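Local coordinates for soluble inorganic pyrophosphatase (Toxoplasma gondii, PDB 5WRT) that catalyses the hydrolysis of inorganic pyrophosphate as a type I soluble pyrophosphatase, with magnesium as its cofactor, at the interface of chains A and B. Residues are numbered along the deposited sequence; one frame, centred on the assembly and turned at random. Chains: chain A/B, Soluble inorganic pyrophosphatase.

Contact 1: the interface of chains A and B. Residues chain A 182, 185-186, 189, 193; chain B 182, 185-186, 189, 193.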
loop_
_atom_site.group_PDB
_atom_site.type_symbol
_atom_site.label_atom_id
_atom_site.label_comp_id
_atom_site.label_asym_id
_atom_site.label_seq_id
_atom_site.Cartn_x
_atom_site.Cartn_y
_atom_site.Cartn_z
ATOM N N GLY A 182 -11.478 4.928 4.188
ATOM C CA GLY A 182 -10.260 4.381 3.638
ATOM C C GLY A 182 -9.276 3.829 4.643
ATOM O O GLY A 182 -8.271 3.234 4.234
ATOM N N PRO A 185 -9.981 -0.325 4.779
ATOM C CA PRO A 185 -9.480 -0.955 3.547
ATOM C C PRO A 185 -8.033 -0.611 3.249
ATOM O O PRO A 185 -7.318 -1.443 2.676
ATOM C CB PRO A 185 -10.426 -0.418 2.463
ATOM C CG PRO A 185 -10.931 0.861 3.006
ATOM C CD PRO A 185 -11.036 0.666 4.488
ATOM N N GLY A 186 -7.574 0.584 3.624
ATOM C CA GLY A 186 -6.172 0.914 3.426
ATOM C C GLY A 186 -5.245 -0.004 4.200
ATOM O O GLY A 186 -4.202 -0.420 3.691
ATOM N N GLU A 189 -5.514 -3.620 2.530
ATOM C CA GLU A 189 -4.803 -3.715 1.261
ATOM C C GLU A 189 -3.300 -3.560 1.449
ATOM O O GLU A 189 -2.520 -4.140 0.685
ATOM C CB GLU A 189 -5.329 -2.666 0.281
ATOM C CG GLU A 189 -6.784 -2.871 -0.127
ATOM C CD GLU A 189 -7.103 -4.302 -0.524
ATOM O OE1 GLU A 189 -6.273 -4.943 -1.204
ATOM O OE2 GLU A 189 -8.190 -4.791 -0.148
ATOM N N TRP A 193 -0.739 -6.766 0.199
ATOM C CA TRP A 193 0.130 -6.606 -0.957
ATOM C C TRP A 193 1.597 -6.364 -0.621
ATOM O O TRP A 193 2.436 -6.464 -1.522
ATOM C CB TRP A 193 -0.374 -5.444 -1.830
ATOM C CG TRP A 193 -1.665 -5.730 -2.539
ATOM C CD1 TRP A 193 -2.915 -5.324 -2.164
ATOM C CD2 TRP A 193 -1.832 -6.474 -3.752
ATOM N NE1 TRP A 193 -3.849 -5.776 -3.065
ATOM C CE2 TRP A 193 -3.210 -6.485 -4.050
ATOM C CE3 TRP A 193 -0.951 -7.135 -4.614
ATOM C CZ2 TRP A 193 -3.727 -7.130 -5.172
ATOM C CZ3 TRP A 193 -1.466 -7.775 -5.726
ATOM C CH2 TRP A 193 -2.841 -7.768 -5.995
ATOM N N GLY B 182 -8.571 -8.159 -4.067
ATOM C CA GLY B 182 -7.666 -7.117 -3.639
ATOM C C GLY B 182 -7.086 -6.251 -4.734
ATOM O O GLY B 182 -6.398 -5.270 -4.420
ATOM N N PRO B 185 -9.624 -2.863 -4.876
ATOM C CA PRO B 185 -9.396 -2.051 -3.670
ATOM C C PRO B 185 -7.927 -1.778 -3.398
ATOM O O PRO B 185 -7.601 -0.717 -2.853
ATOM C CB PRO B 185 -10.034 -2.889 -2.552
ATOM C CG PRO B 185 -9.988 -4.277 -3.052
ATOM C CD PRO B 185 -10.181 -4.187 -4.538
ATOM N N GLY B 186 -7.032 -2.704 -3.750
ATOM C CA GLY B 186 -5.611 -2.448 -3.575
ATOM C C GLY B 186 -5.121 -1.281 -4.409
ATOM O O GLY B 186 -4.301 -0.481 -3.952
ATOM N N GLU B 189 -6.775 1.895 -2.797
ATOM C CA GLU B 189 -6.126 2.289 -1.549
ATOM C C GLU B 189 -4.681 2.719 -1.768
ATOM O O GLU B 189 -4.173 3.564 -1.022
ATOM C CB GLU B 189 -6.195 1.152 -0.529
ATOM C CG GLU B 189 -7.604 0.827 -0.035
ATOM C CD GLU B 189 -8.395 2.062 0.375
ATOM O OE1 GLU B 189 -7.808 2.984 0.983
ATOM O OE2 GLU B 189 -9.611 2.107 0.096
ATOM N N TRP B 193 -3.529 6.639 -0.560
ATOM C CA TRP B 193 -2.637 6.837 0.574
ATOM C C TRP B 193 -1.202 7.190 0.205
ATOM O O TRP B 193 -0.448 7.614 1.090
ATOM C CB TRP B 193 -2.616 5.579 1.453
ATOM C CG TRP B 193 -3.890 5.346 2.196
ATOM C CD1 TRP B 193 -4.885 4.473 1.868
ATOM C CD2 TRP B 193 -4.312 6.004 3.395
ATOM N NE1 TRP B 193 -5.900 4.544 2.790
ATOM C CE2 TRP B 193 -5.574 5.478 3.738
ATOM C CE3 TRP B 193 -3.746 6.988 4.213
ATOM C CZ2 TRP B 193 -6.279 5.901 4.863
ATOM C CZ3 TRP B 193 -4.447 7.406 5.330
ATOM C CH2 TRP B 193 -5.700 6.864 5.644
#
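A:Gly182 adopts a left-handed backbone conformation (phi 85°) directly before helix 183-193 and turns its carbonyl O toward the indole of B:Trp193. NE1 of B:Trp193 donates to O of A:Gly182 at 3.1 Å. The acceptor lies close to the indole plane, but the donor nitrogen stands 50° above the carbonyl plane, away from the lone-pair directions, and the bond is also bent at the hydrogen. The twin bond, from A:Trp193 NE1 to B:Gly182 O, measures 2.9 Å. Each NE1 also makes a weak bond to the carboxylate of its own Glu189, A:Trp193 NE1 to A:Glu189 OE1 at 3.2 Å, so one N-H is shared between two oxygens. A bend at chi2 (-47°) swings the A:Glu189 carboxylate across B:Pro185 toward the first turn of the partner helix. There OE2 rests on B:Pro185 CG at 3.5 Å, while OE1 lies 3.5 Å from B:Gly186 N. That amino-terminal helix end would tend to stabilise a negative charge, whereas the nearby B:Gly182 carbonyl would oppose it. The CG methylene of A:Glu189 packs on CA of B:Gly186 at 3.7 Å, a glycine with no side chain to hold the helices apart. The two Glu189 CG atoms meet at 3.8 Å. In the fold, the two copies of helix 183-193 cross at roughly a right angle here, close to the two-fold axis.

Contact 2: the interface of chains A and B. Residues chain A 86-88, 193-194, 197; chain B 86-88, 90.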
loop_
_atom_site.group_PDB
_atom_site.type_symbol
_atom_site.label_atom_id
_atom_site.label_comp_id
_atom_site.label_asym_id
_atom_site.label_seq_id
_atom_site.Cartn_x
_atom_site.Cartn_y
_atom_site.Cartn_z
ATOM N N ALA A 86 8.923 -2.934 1.677
ATOM C CA ALA A 86 8.961 -2.389 0.327
ATOM C C ALA A 86 8.131 -1.122 0.194
ATOM O O ALA A 86 8.338 -0.356 -0.752
ATOM C CB ALA A 86 8.477 -3.436 -0.678
ATOM N N SER A 87 7.205 -0.883 1.119
ATOM C CA SER A 87 6.320 0.268 1.068
ATOM C C SER A 87 6.283 0.948 2.428
ATOM O O SER A 87 6.523 0.320 3.463
ATOM C CB SER A 87 4.905 -0.140 0.648
ATOM O OG SER A 87 4.871 -0.497 -0.722
ATOM N N THR A 88 5.997 2.248 2.411
ATOM C CA THR A 88 5.851 2.995 3.652
ATOM C C THR A 88 4.551 2.614 4.354
ATOM O O THR A 88 3.494 2.499 3.726
ATOM C CB THR A 88 5.883 4.499 3.373
ATOM O OG1 THR A 88 7.175 4.869 2.873
ATOM C CG2 THR A 88 5.596 5.291 4.635
ATOM N N TRP A 193 -0.739 -6.766 0.199
ATOM C CA TRP A 193 0.130 -6.606 -0.957
ATOM C C TRP A 193 1.597 -6.364 -0.621
ATOM O O TRP A 193 2.436 -6.464 -1.522
ATOM C CB TRP A 193 -0.374 -5.444 -1.830
ATOM C CG TRP A 193 -1.665 -5.730 -2.539
ATOM C CD1 TRP A 193 -2.915 -5.324 -2.164
ATOM C CD2 TRP A 193 -1.832 -6.474 -3.752
ATOM N NE1 TRP A 193 -3.849 -5.776 -3.065
ATOM C CE2 TRP A 193 -3.210 -6.485 -4.050
ATOM C CE3 TRP A 193 -0.951 -7.135 -4.614
ATOM C CZ2 TRP A 193 -3.727 -7.130 -5.172
ATOM C CZ3 TRP A 193 -1.466 -7.775 -5.726
ATOM C CH2 TRP A 193 -2.841 -7.768 -5.995
ATOM N N TYR A 194 1.936 -6.054 0.633
ATOM C CA TYR A 194 3.260 -5.497 0.914
ATOM C C TYR A 194 4.401 -6.497 0.738
ATOM O O TYR A 194 5.561 -6.077 0.681
ATOM C CB TYR A 194 3.305 -4.901 2.323
ATOM C CG TYR A 194 3.437 -5.905 3.444
ATOM C CD1 TYR A 194 2.455 -6.858 3.670
ATOM C CD2 TYR A 194 4.543 -5.890 4.285
ATOM C CE1 TYR A 194 2.571 -7.773 4.700
ATOM C CE2 TYR A 194 4.669 -6.800 5.317
ATOM C CZ TYR A 194 3.679 -7.740 5.520
ATOM O OH TYR A 194 3.796 -8.649 6.547
ATOM N N PRO A 197 6.523 -7.593 -3.666
ATOM C CA PRO A 197 7.856 -7.361 -4.243
ATOM C C PRO A 197 8.944 -8.199 -3.598
ATOM O O PRO A 197 9.892 -8.595 -4.285
ATOM C CB PRO A 197 8.092 -5.860 -4.009
ATOM C CG PRO A 197 6.758 -5.294 -3.645
ATOM C CD PRO A 197 6.027 -6.394 -2.965
ATOM N N ALA B 86 6.785 6.907 -2.271
ATOM C CA ALA B 86 7.071 6.434 -0.923
ATOM C C ALA B 86 6.801 4.943 -0.770
ATOM O O ALA B 86 7.342 4.319 0.150
ATOM C CB ALA B 86 6.257 7.221 0.098
ATOM N N SER B 87 6.003 4.359 -1.662
ATOM C CA SER B 87 5.629 2.956 -1.589
ATOM C C SER B 87 5.825 2.298 -2.945
ATOM O O SER B 87 5.738 2.949 -3.991
ATOM C CB SER B 87 4.171 2.792 -1.141
ATOM O OG SER B 87 4.025 3.123 0.228
ATOM N N THR B 88 6.082 0.993 -2.917
ATOM C CA THR B 88 6.232 0.229 -4.146
ATOM C C THR B 88 4.884 0.053 -4.835
ATOM O O THR B 88 3.876 -0.257 -4.195
ATOM C CB THR B 88 6.855 -1.137 -3.849
ATOM O OG1 THR B 88 8.184 -0.958 -3.345
ATOM C CG2 THR B 88 6.913 -1.987 -5.105
ATOM N N TYR B 90 2.483 -2.092 -7.048
ATOM C CA TYR B 90 2.344 -3.536 -7.186
ATOM C C TYR B 90 1.777 -3.961 -8.535
ATOM O O TYR B 90 1.420 -5.131 -8.702
ATOM C CB TYR B 90 1.467 -4.086 -6.057
ATOM C CG TYR B 90 1.931 -3.675 -4.676
ATOM C CD1 TYR B 90 3.135 -4.139 -4.164
ATOM C CD2 TYR B 90 1.174 -2.814 -3.889
ATOM C CE1 TYR B 90 3.570 -3.767 -2.907
ATOM C CE2 TYR B 90 1.604 -2.434 -2.628
ATOM C CZ TYR B 90 2.804 -2.916 -2.144
ATOM O OH TYR B 90 3.245 -2.550 -0.893
#
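A:Ser87 and B:Ser87 face each other in an antiparallel beta bridge, their CB atoms 3.5 Å apart, and this is where the contact is tight. The hydroxyl OG of A:Ser87, anti to its own carbonyl carbon (chi1 -71°), is turned into the partner chain. It donates to the phenol OH of B:Tyr90 at 2.6 Å and accepts the backbone N-H of B:Thr88 at 2.9 Å, so one hydroxyl serves two partners. At either end of the bridge the threonine hydroxyl bonds to the partner's backbone: B:Thr88 OG1 donates to A:Ala86 O at 2.7 Å, entering 43° above the carbonyl plane, and A:Thr88 OG1 does the same to B:Ala86 O. The ring of B:Tyr90 is sandwiched between chains. CB of A:Trp193 lies over one face, toward the rim, and the carbonyl O of B:Thr88 sits over the centre of the other, which should hold the ring's rotation. CG of A:Pro197 meets its edge and also touches B:Thr88 CG2 at 3.6 Å. Packing is looser at A:Tyr194, which buries little surface. Its CA, rather than its aromatic ring, faces the phenol, 4.0 Å from B:Tyr90 CZ, and its side chain (chi1 78°) points away from the partner. Beside it, the backbone O of A:Trp193 comes to 3.2 Å from B:Tyr90 CE1.

Contact 3: the interface of chains A and B. Residues chain A 55-56, 88, 90; chain B 193, 196-197.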
loop_
_atom_site.group_PDB
_atom_site.type_symbol
_atom_site.label_atom_id
_atom_site.label_comp_id
_atom_site.label_asym_id
_atom_site.label_seq_id
_atom_site.Cartn_x
_atom_site.Cartn_y
_atom_site.Cartn_z
ATOM N N LYS A 55 4.231 5.957 12.212
ATOM C CA LYS A 55 3.462 6.368 11.046
ATOM C C LYS A 55 4.363 7.040 10.017
ATOM O O LYS A 55 5.186 7.895 10.356
ATOM C CB LYS A 55 2.347 7.318 11.491
ATOM C CG LYS A 55 1.565 7.994 10.377
ATOM C CD LYS A 55 0.615 9.039 10.961
ATOM C CE LYS A 55 -0.577 9.299 10.053
ATOM N NZ LYS A 55 -1.601 8.216 10.146
ATOM N N ASN A 56 4.222 6.614 8.758
ATOM C CA ASN A 56 4.915 7.197 7.608
ATOM C C ASN A 56 6.407 6.860 7.580
ATOM O O ASN A 56 7.223 7.676 7.148
ATOM C CB ASN A 56 4.708 8.714 7.535
ATOM C CG ASN A 56 3.323 9.086 7.045
ATOM O OD1 ASN A 56 2.689 8.327 6.311
ATOM N ND2 ASN A 56 2.843 10.254 7.452
ATOM N N THR A 88 5.997 2.248 2.411
ATOM C CA THR A 88 5.851 2.995 3.652
ATOM C C THR A 88 4.551 2.614 4.354
ATOM O O THR A 88 3.494 2.499 3.726
ATOM C CB THR A 88 5.883 4.499 3.373
ATOM O OG1 THR A 88 7.175 4.869 2.873
ATOM C CG2 THR A 88 5.596 5.291 4.635
ATOM N N TYR A 90 1.543 3.637 6.662
ATOM C CA TYR A 90 0.865 4.913 6.850
ATOM C C TYR A 90 0.229 5.056 8.225
ATOM O O TYR A 90 -0.555 5.986 8.437
ATOM C CB TYR A 90 -0.204 5.107 5.772
ATOM C CG TYR A 90 0.311 4.896 4.369
ATOM C CD1 TYR A 90 1.252 5.755 3.820
ATOM C CD2 TYR A 90 -0.146 3.837 3.592
ATOM C CE1 TYR A 90 1.728 5.567 2.540
ATOM C CE2 TYR A 90 0.324 3.641 2.308
ATOM C CZ TYR A 90 1.262 4.511 1.788
ATOM O OH TYR A 90 1.737 4.325 0.512
ATOM N N TRP B 193 -3.529 6.639 -0.560
ATOM C CA TRP B 193 -2.637 6.837 0.574
ATOM C C TRP B 193 -1.202 7.190 0.205
ATOM O O TRP B 193 -0.448 7.614 1.090
ATOM C CB TRP B 193 -2.616 5.579 1.453
ATOM C CG TRP B 193 -3.890 5.346 2.196
ATOM C CD1 TRP B 193 -4.885 4.473 1.868
ATOM C CD2 TRP B 193 -4.312 6.004 3.395
ATOM N NE1 TRP B 193 -5.900 4.544 2.790
ATOM C CE2 TRP B 193 -5.574 5.478 3.738
ATOM C CE3 TRP B 193 -3.746 6.988 4.213
ATOM C CZ2 TRP B 193 -6.279 5.901 4.863
ATOM C CZ3 TRP B 193 -4.447 7.406 5.330
ATOM C CH2 TRP B 193 -5.700 6.864 5.644
ATOM N N LEU B 196 0.495 10.453 1.520
ATOM C CA LEU B 196 0.485 10.845 2.930
ATOM C C LEU B 196 1.878 11.154 3.472
ATOM O O LEU B 196 2.041 12.200 4.125
ATOM C CB LEU B 196 -0.208 9.759 3.763
ATOM C CG LEU B 196 -0.526 10.146 5.213
ATOM C CD1 LEU B 196 -1.719 11.093 5.274
ATOM C CD2 LEU B 196 -0.770 8.915 6.077
ATOM N N PRO B 197 2.908 10.327 3.260
ATOM C CA PRO B 197 4.231 10.699 3.788
ATOM C C PRO B 197 4.855 11.880 3.066
ATOM O O PRO B 197 5.591 12.649 3.694
ATOM C CB PRO B 197 5.060 9.419 3.610
ATOM C CG PRO B 197 4.365 8.664 2.560
ATOM C CD PRO B 197 2.917 8.969 2.691
#
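Where A:Lys55 and A:Tyr90 meet B:Leu196, the side-chain amine NZ of A:Lys55 donates to the carbonyl O of A:Tyr90 at 3.0 Å, tilted 19° from the carbonyl plane. A bend at the end of the lysine chain (chi4 77°) brings NZ to that oxygen and leaves CE lying across the CD2 methyl of B:Leu196, 4.0 Å away. The same methyl touches OD1 of A:Asn56 at 3.5 Å and CB of A:Tyr90 at 3.9 Å, so this branch of the leucine touches A:Lys55, A:Asn56 and A:Tyr90. The amide of A:Asn56 crosses B:Pro197 at about a right angle, its CG 3.7 Å from CA of the proline. OD1 also lies in the plane of the A:Tyr90 ring, at its edge. That ring repeats, with the chains exchanged, the tyrosine packing of contact 2; the carbonyl O of B:Trp193 stands over one of its faces, off centre. The contact across is thus mainly van der Waals packing. It seats the start of helix 196-199 against the partner's 55-56 loop, a few residues after Glu52, a magnesium-binding residue of this protein that holds no metal in this model, and may thereby steady that approach to the active site.

The three contacts form one compact patch: their C-alpha centres lie about 12 Å apart for contacts 1 and 2, 13 Å for contacts 1 and 3, and 11 Å for contacts 2 and 3. A:Trp193 (contacts 1 and 2) and B:Trp193 (contacts 1 and 3) join the helix crossing to the packing around Tyr90; A:Thr88 links contacts 2 and 3. Contact 1 already holds both symmetry halves, and contact 3 partly repeats contact 2. The chain is the part of a longer protein that carries the inorganic pyrophosphatase family region; the seam is consistent with a dimer, although the structure alone does not prove one in solution.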